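Local coordinates for uncharacterized protein YJL217W (Saccharomyces cerevisiae, PDB 3O12), which functions in the galactose metabolic pathway via GAL83 and may control the level of the enolase ENO1, at residues K133-T138 against L172-P177. Sequence-based numbering, arbitrary orientation.
Sequences KSDWST and LVRLAP
A single backbone oxygen, Asp135 O, takes both terminal nitrogens of Arg174, and the carboxylate of the same aspartate pairs with one of them. Arg174 NH1 and NH2 each stand 3.2 Å from Asp135 O, and both bonds are bent to much the same degree, neither of them quite straight. The oxygen lies at the end of the guanidinium, close to its plane, yet both nitrogens reach it from the same face of the carbonyl: NH1 is tilted from the carbonyl plane, and NH2 sits well above it. NH2 also forms a salt bridge to Asp135 OD1 at 3.3 Å. Of the two nitrogens NH2 alone meets the carboxylate, about equally far from OD1 and OD2, and the carboxylate and guanidinium planes are turned 66° apart, so this is not the flat, side-by-side pairing often seen between these groups. Arg174 gets there by reaching straight out, its CG anti to the backbone N (chi1 -166°) and the chain extended from CG to NE, enough to cross between backbones that stay 8.9 Å apart at the CA atoms of Ser137 and Arg174. The fold is an all-beta one with two antiparallel sheets, and the arginine links them: strand 172-177 is outermost in one, while strand 134-140 pairs with 122-131 in the other. Val173 and Arg174 form a classic beta bulge opposite Ile161, and the arginine's CB points toward strand 134-140. In the modelled conformer Ser137 lies only loosely alongside the guanidinium. NH1 has a further partner in Ser127 OG on strand 122-131, so the guanidinium is held by two neighbouring strands of the other sheet.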
loop_
_atom_site.group_PDB
_atom_site.type_symbol
_atom_site.label_atom_id
_atom_site.label_comp_id
_atom_site.label_asym_id
_atom_site.label_seq_id
_atom_site.Cartn_x
_atom_site.Cartn_y
_atom_site.Cartn_z
ATOM N N LYS A 133 -11.958 12.470 -0.975
ATOM C CA LYS A 133 -10.747 13.157 -1.420
ATOM C C LYS A 133 -9.522 12.667 -0.649
ATOM O O LYS A 133 -9.640 12.156 0.479
ATOM C CB LYS A 133 -10.899 14.665 -1.238
ATOM C CG LYS A 133 -11.978 15.296 -2.094
ATOM C CD LYS A 133 -12.012 16.796 -1.809
ATOM C CE LYS A 133 -13.160 17.505 -2.498
ATOM N NZ LYS A 133 -13.221 18.928 -2.047
ATOM N N SER A 134 -8.344 12.834 -1.255
ATOM C CA SER A 134 -7.074 12.353 -0.677
ATOM C C SER A 134 -6.433 13.282 0.374
ATOM O O SER A 134 -6.374 14.502 0.191
ATOM C CB SER A 134 -6.054 12.092 -1.789
ATOM O OG SER A 134 -6.501 11.089 -2.696
ATOM N N ASP A 135 -5.939 12.667 1.452
ATOM C CA ASP A 135 -5.214 13.339 2.542
ATOM C C ASP A 135 -3.861 12.658 2.709
ATOM O O ASP A 135 -3.760 11.519 3.193
ATOM C CB ASP A 135 -6.033 13.261 3.841
ATOM C CG ASP A 135 -5.299 13.824 5.057
ATOM O OD1 ASP A 135 -4.070 14.108 5.002
ATOM O OD2 ASP A 135 -5.974 13.975 6.105
ATOM N N TRP A 136 -2.822 13.363 2.292
ATOM C CA TRP A 136 -1.476 12.834 2.148
ATOM C C TRP A 136 -0.571 13.349 3.254
ATOM O O TRP A 136 -0.501 14.549 3.498
ATOM C CB TRP A 136 -0.966 13.308 0.785
ATOM C CG TRP A 136 0.429 12.949 0.377
ATOM C CD1 TRP A 136 1.163 11.856 0.755
ATOM C CD2 TRP A 136 1.229 13.666 -0.564
ATOM N NE1 TRP A 136 2.387 11.868 0.120
ATOM C CE2 TRP A 136 2.452 12.973 -0.691
ATOM C CE3 TRP A 136 1.029 14.832 -1.315
ATOM C CZ2 TRP A 136 3.472 13.413 -1.532
ATOM C CZ3 TRP A 136 2.044 15.269 -2.145
ATOM C CH2 TRP A 136 3.249 14.557 -2.249
ATOM N N SER A 137 0.122 12.440 3.930
ATOM C CA SER A 137 1.126 12.807 4.918
ATOM C C SER A 137 2.433 12.126 4.573
ATOM O O SER A 137 2.435 10.995 4.081
ATOM C CB SER A 137 0.684 12.402 6.323
ATOM O OG SER A 137 1.573 12.933 7.294
ATOM N N THR A 138 3.544 12.800 4.828
ATOM C CA THR A 138 4.827 12.259 4.443
ATOM C C THR A 138 5.924 12.769 5.334
ATOM O O THR A 138 5.814 13.850 5.920
ATOM C CB THR A 138 5.129 12.603 2.970
ATOM O OG1 THR A 138 6.254 11.834 2.518
ATOM C CG2 THR A 138 5.398 14.105 2.810
ATOM N N LEU A 172 4.019 3.498 15.150
ATOM C CA LEU A 172 2.824 4.018 14.502
ATOM C C LEU A 172 3.175 5.019 13.413
ATOM O O LEU A 172 4.067 5.870 13.591
ATOM C CB LEU A 172 1.926 4.696 15.535
ATOM C CG LEU A 172 0.649 5.325 14.977
ATOM C CD1 LEU A 172 -0.383 4.241 14.725
ATOM C CD2 LEU A 172 0.095 6.402 15.922
ATOM N N VAL A 173 2.458 4.932 12.305
ATOM C CA VAL A 173 2.601 5.835 11.167
ATOM C C VAL A 173 1.348 6.711 11.086
ATOM O O VAL A 173 1.421 7.927 10.869
ATOM C CB VAL A 173 2.731 5.022 9.845
ATOM C CG1 VAL A 173 2.679 5.931 8.617
ATOM C CG2 VAL A 173 3.996 4.193 9.842
ATOM N N ARG A 174 0.188 6.096 11.264
ATOM C CA ARG A 174 -1.072 6.804 11.109
ATOM C C ARG A 174 -2.211 6.135 11.851
ATOM O O ARG A 174 -2.285 4.906 11.914
ATOM C CB ARG A 174 -1.416 6.942 9.634
ATOM C CG ARG A 174 -2.516 7.955 9.368
ATOM C CD ARG A 174 -2.372 8.509 7.987
ATOM N NE ARG A 174 -3.368 9.529 7.672
ATOM C CZ ARG A 174 -3.384 10.173 6.514
ATOM N NH1 ARG A 174 -2.455 9.893 5.606
ATOM N NH2 ARG A 174 -4.313 11.081 6.264
ATOM N N LEU A 175 -3.104 6.946 12.402
ATOM C CA LEU A 175 -4.277 6.473 13.127
ATOM C C LEU A 175 -5.425 7.387 12.735
ATOM O O LEU A 175 -5.387 8.595 13.007
ATOM C CB LEU A 175 -4.034 6.538 14.636
ATOM C CG LEU A 175 -5.178 6.164 15.590
ATOM C CD1 LEU A 175 -5.438 4.678 15.564
ATOM C CD2 LEU A 175 -4.867 6.623 17.007
ATOM N N ALA A 176 -6.441 6.832 12.091
ATOM C CA ALA A 176 -7.462 7.670 11.474
ATOM C C ALA A 176 -8.800 6.987 11.360
ATOM O O ALA A 176 -8.869 5.765 11.350
ATOM C CB ALA A 176 -7.003 8.069 10.091
ATOM N N PRO A 177 -9.877 7.763 11.216
ATOM C CA PRO A 177 -11.176 7.161 10.914
ATOM C C PRO A 177 -11.151 6.552 9.524
ATOM O O PRO A 177 -10.501 7.075 8.620
ATOM C CB PRO A 177 -12.143 8.356 10.922
ATOM C CG PRO A 177 -11.423 9.449 11.616
ATOM C CD PRO A 177 -9.958 9.227 11.339
#